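Local coordinates for acyl-coenzyme A oxidase acox-1.1 (Caenorhabditis elegans, PDB 5K3H), which catalyses the FAD-dependent, oxygen-consuming desaturation of acyl-CoA to (2E)-enoyl-CoA, the first step of peroxisomal beta-oxidation, at residues 483-487 with 488-492; 598-601 with 602-606. All blocks are in the same frame, centred on the assembly; numbering follows the deposited sequence.

Contact 1: 483-487 with 488-492; sequences VPNGG and ITEYI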
# COMPACT_ATOMS: atom_id res chain seq x y z
N VAL B 483 13.75 -7.80 -37.18
CA VAL B 483 13.50 -9.08 -37.80
C VAL B 483 11.98 -9.21 -37.85
O VAL B 483 11.31 -8.92 -36.85
CB VAL B 483 14.18 -10.19 -36.98
CG1 VAL B 483 13.16 -11.18 -36.40
CG2 VAL B 483 15.30 -10.83 -37.79
N PRO B 484 11.40 -9.60 -38.98
CA PRO B 484 9.94 -9.79 -39.04
C PRO B 484 9.55 -11.04 -38.27
O PRO B 484 10.15 -12.10 -38.43
CB PRO B 484 9.65 -9.92 -40.53
CG PRO B 484 10.94 -10.32 -41.15
CD PRO B 484 12.05 -9.79 -40.29
N ASN B 485 8.54 -10.91 -37.42
CA ASN B 485 8.20 -12.05 -36.59
C ASN B 485 6.69 -12.19 -36.43
O ASN B 485 6.14 -13.29 -36.59
CB ASN B 485 8.90 -11.92 -35.22
CG ASN B 485 8.91 -13.24 -34.44
OD1 ASN B 485 7.99 -13.52 -33.64
ND2 ASN B 485 9.95 -14.05 -34.68
N GLY B 486 6.01 -11.08 -36.11
CA GLY B 486 4.57 -11.09 -35.92
C GLY B 486 4.09 -11.88 -34.73
O GLY B 486 2.87 -12.06 -34.57
N GLY B 487 5.01 -12.38 -33.90
CA GLY B 487 4.73 -12.97 -32.61
C GLY B 487 5.44 -12.24 -31.49
O GLY B 487 5.51 -11.01 -31.49
N ILE B 488 6.05 -13.01 -30.58
CA ILE B 488 6.66 -12.50 -29.36
C ILE B 488 8.06 -13.06 -29.12
O ILE B 488 8.77 -12.59 -28.22
CB ILE B 488 5.71 -12.80 -28.17
CG1 ILE B 488 4.49 -11.87 -28.23
CG2 ILE B 488 6.35 -12.77 -26.79
CD1 ILE B 488 4.88 -10.41 -28.17
N THR B 489 8.53 -14.00 -29.95
CA THR B 489 9.71 -14.76 -29.61
C THR B 489 10.95 -13.90 -29.48
O THR B 489 11.85 -14.24 -28.70
CB THR B 489 9.94 -15.89 -30.62
OG1 THR B 489 10.35 -15.35 -31.88
CG2 THR B 489 8.65 -16.69 -30.83
N GLU B 490 11.02 -12.75 -30.16
CA GLU B 490 12.18 -11.91 -29.90
C GLU B 490 12.14 -11.30 -28.50
O GLU B 490 13.20 -11.13 -27.87
CB GLU B 490 12.33 -10.83 -30.97
CG GLU B 490 12.50 -11.38 -32.39
CD GLU B 490 13.54 -12.50 -32.49
OE1 GLU B 490 13.33 -13.41 -33.31
OE2 GLU B 490 14.56 -12.48 -31.76
N TYR B 491 10.95 -11.01 -27.96
CA TYR B 491 10.83 -10.54 -26.57
C TYR B 491 11.18 -11.66 -25.59
O TYR B 491 11.84 -11.42 -24.57
CB TYR B 491 9.42 -10.03 -26.29
CG TYR B 491 9.10 -8.70 -26.93
CD1 TYR B 491 8.65 -8.63 -28.23
CD2 TYR B 491 9.26 -7.51 -26.22
CE1 TYR B 491 8.37 -7.39 -28.85
CE2 TYR B 491 8.99 -6.27 -26.80
CZ TYR B 491 8.53 -6.21 -28.12
OH TYR B 491 8.24 -4.99 -28.71
N ILE B 492 10.69 -12.87 -25.84
CA ILE B 492 11.02 -13.99 -24.96
C ILE B 492 12.53 -14.22 -24.94
O ILE B 492 13.15 -14.33 -23.88
CB ILE B 492 10.23 -15.24 -25.39
CG1 ILE B 492 8.73 -15.00 -25.11
CG2 ILE B 492 10.67 -16.44 -24.60
CD1 ILE B 492 7.81 -16.15 -25.50
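Asn485 and Thr489 make the one side-chain hydrogen bond across this turn into helix 489-515: Asn485 ND2 lies 3.1 Å from Thr489 OG1, but the N-H...O angle of 129° marks the bond as weak. The other branch of the same amide turns back on its own loop, where Asn485 OD1 accepts from Gly487 N at 3.2 Å. A side-chain oxygen of asparagine taking the backbone N-H two residues on makes an Asx turn; here the donor is tilted 22° from the carbonyl plane. The side chain can serve both ends because CG stands anti to the backbone N (chi1 -164°), which carries the amide toward the helix start. Glu490 bends at chi2, and its carboxylate stands nearly perpendicular to the Asn485 amide, with OE1 3.8 Å from Val483 CG1; the other oxygen, OE2, forms a salt bridge with Lys493. Ile488 holds the N-cap position, and Ile492 N reaches Ile488 O at 3.1 Å to begin the helical pattern. The side chain of Ile488 packs on helix 557-577, touching Leu567, His568 and Val571, while its CD1 remains 3.4 Å from Gly487 O, an oxygen hydrogen-bonded to His568 NE2. An alanine at Ile488 would lack CG1, CG2 and CD1 and is likely to leave a gap against Leu567 and Val571. The polar side-chain ties within this surface turn are one weak bond and the Asx turn, so burial of Ile488 and the bond from His568 to Gly487 O are likely to contribute to holding it on helix 557-577.

Contact 2: 598-601 with 602-606; sequences DQLY and FYLQK
Tyr601 and Leu604 run side by side in the same direction on one packed flank of helix 590-616, with Leu604 CD1 at the edge of the phenol ring, 4.0 Å from Tyr601 CD1. Four residues before Leu604, Leu600 CD1 comes to 4.4 Å from Leu604 CG, a looser apolar approach. Both leucines are buried: each meets Leu569 of helix 557-577, and toward helix 338-367 Leu600 touches His342 while Leu604 touches Gln341 and Phe345. Gln341 is an FAD-binding residue, so this flank backs directly onto a cofactor-binding helix. Tyr601 extends to the dimer interface, where its OH is hydrogen-bonded to Glu530 of the second subunit.

The backbone follows the i to i+4 pattern of an alpha-helix, seen in Leu604 N to Leu600 O at 3.1 Å (158°) and in Tyr603 N to Gln599 O at 2.9 Å (163°).

Gln599 and Tyr603 form a second packed flank, facing helix 557-577 through Asn572 and His568. Tyr603 CD2 lies 3.2 Å from Gln599 O, at the ring edge. The Gln599 chain bends at chi2 (-65°) and runs beside Tyr603, its amide turned nearly perpendicular to the ring and OE1 3.8 Å from CE2. The Tyr603 and His568 rings meet nearly parallel. On the solvent side stand Asp598, Phe602 and Gln605, all exposed; there Phe602 CB comes to 3.3 Å from Asp598 O while its ring leads away from residues 598-601.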
# COMPACT_ATOMS: atom_id res chain seq x y z
N ASP B 598 7.09 3.09 -27.96
CA ASP B 598 6.02 3.33 -28.93
C ASP B 598 5.04 2.17 -28.97
O ASP B 598 3.83 2.39 -29.07
CB ASP B 598 6.63 3.56 -30.31
CG ASP B 598 7.49 4.80 -30.35
OD1 ASP B 598 7.30 5.71 -29.50
OD2 ASP B 598 8.38 4.85 -31.23
N GLN B 599 5.53 0.94 -28.90
CA GLN B 599 4.65 -0.22 -28.82
C GLN B 599 3.81 -0.17 -27.56
O GLN B 599 2.63 -0.55 -27.56
CB GLN B 599 5.47 -1.51 -28.83
CG GLN B 599 6.29 -1.68 -30.07
CD GLN B 599 5.45 -1.84 -31.27
OE1 GLN B 599 4.78 -2.86 -31.44
NE2 GLN B 599 5.44 -0.80 -32.13
N LEU B 600 4.42 0.26 -26.45
CA LEU B 600 3.68 0.38 -25.20
C LEU B 600 2.52 1.35 -25.35
O LEU B 600 1.37 1.02 -25.04
CB LEU B 600 4.63 0.80 -24.06
CG LEU B 600 3.99 1.28 -22.75
CD1 LEU B 600 3.10 0.21 -22.14
CD2 LEU B 600 5.07 1.67 -21.76
N TYR B 601 2.80 2.56 -25.84
CA TYR B 601 1.75 3.55 -26.03
C TYR B 601 0.74 3.12 -27.09
O TYR B 601 -0.46 3.39 -26.95
CB TYR B 601 2.38 4.90 -26.34
CG TYR B 601 3.32 5.31 -25.23
CD1 TYR B 601 2.92 5.19 -23.91
CD2 TYR B 601 4.59 5.80 -25.49
CE1 TYR B 601 3.77 5.54 -22.86
CE2 TYR B 601 5.45 6.15 -24.45
CZ TYR B 601 5.03 6.01 -23.14
OH TYR B 601 5.83 6.35 -22.10
N PHE B 602 1.19 2.41 -28.14
CA PHE B 602 0.26 1.91 -29.14
C PHE B 602 -0.71 0.89 -28.55
O PHE B 602 -1.92 0.98 -28.77
CB PHE B 602 1.02 1.29 -30.33
CG PHE B 602 0.10 0.66 -31.36
CD1 PHE B 602 -0.51 1.44 -32.34
CD2 PHE B 602 -0.18 -0.71 -31.32
CE1 PHE B 602 -1.34 0.87 -33.29
CE2 PHE B 602 -1.03 -1.29 -32.25
CZ PHE B 602 -1.61 -0.51 -33.24
N TYR B 603 -0.21 -0.10 -27.80
CA TYR B 603 -1.12 -1.14 -27.32
C TYR B 603 -2.02 -0.66 -26.18
O TYR B 603 -3.11 -1.21 -26.00
CB TYR B 603 -0.36 -2.40 -26.90
CG TYR B 603 0.01 -3.28 -28.08
CD1 TYR B 603 -0.92 -4.11 -28.67
CD2 TYR B 603 1.30 -3.25 -28.63
CE1 TYR B 603 -0.59 -4.91 -29.75
CE2 TYR B 603 1.65 -4.03 -29.73
CZ TYR B 603 0.71 -4.87 -30.28
OH TYR B 603 1.05 -5.67 -31.37
N LEU B 604 -1.64 0.40 -25.46
CA LEU B 604 -2.61 1.03 -24.56
C LEU B 604 -3.88 1.41 -25.33
O LEU B 604 -4.99 0.99 -24.97
CB LEU B 604 -1.99 2.27 -23.92
CG LEU B 604 -0.88 2.05 -22.88
CD1 LEU B 604 -0.32 3.40 -22.35
CD2 LEU B 604 -1.36 1.10 -21.74
N GLN B 605 -3.72 2.16 -26.42
CA GLN B 605 -4.85 2.55 -27.26
C GLN B 605 -5.57 1.34 -27.85
O GLN B 605 -6.80 1.33 -27.99
CB GLN B 605 -4.31 3.48 -28.36
CG GLN B 605 -5.13 3.57 -29.67
CD GLN B 605 -4.75 2.46 -30.68
OE1 GLN B 605 -3.60 2.01 -30.73
NE2 GLN B 605 -5.74 2.03 -31.50
N LYS B 606 -4.81 0.30 -28.21
CA LYS B 606 -5.40 -0.90 -28.80
C LYS B 606 -6.24 -1.66 -27.77
O LYS B 606 -7.28 -2.24 -28.11
CB LYS B 606 -4.29 -1.78 -29.38
CG LYS B 606 -4.80 -2.94 -30.22
CD LYS B 606 -4.97 -2.46 -31.67
CE LYS B 606 -5.88 -3.34 -32.46
NZ LYS B 606 -5.72 -4.76 -32.08

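Contact 1 precedes contact 2 along the chain: residues 483-492 lead from a loop into the first turn of helix 489-515, whereas 598-606 lie within helix 590-616. Their centres are about 17 Å apart, on the same side of the chain's centre, and they meet directly where Tyr491 OH packs 4.1 Å from Gln599 CG. Helix 557-577 connects them further. Its His568 is hydrogen-bonded to Gly487 O and meets the Tyr603 ring, while Asn572 is hydrogen-bonded to Tyr491 OH and touches Gln599. Three helices of the C-terminal acyl-CoA oxidase region are thus tied together, with contact 1 at the outer surface, away from annotated sites, and contact 2 reaching inward to the FAD-binding helix 338-367 and the second subunit.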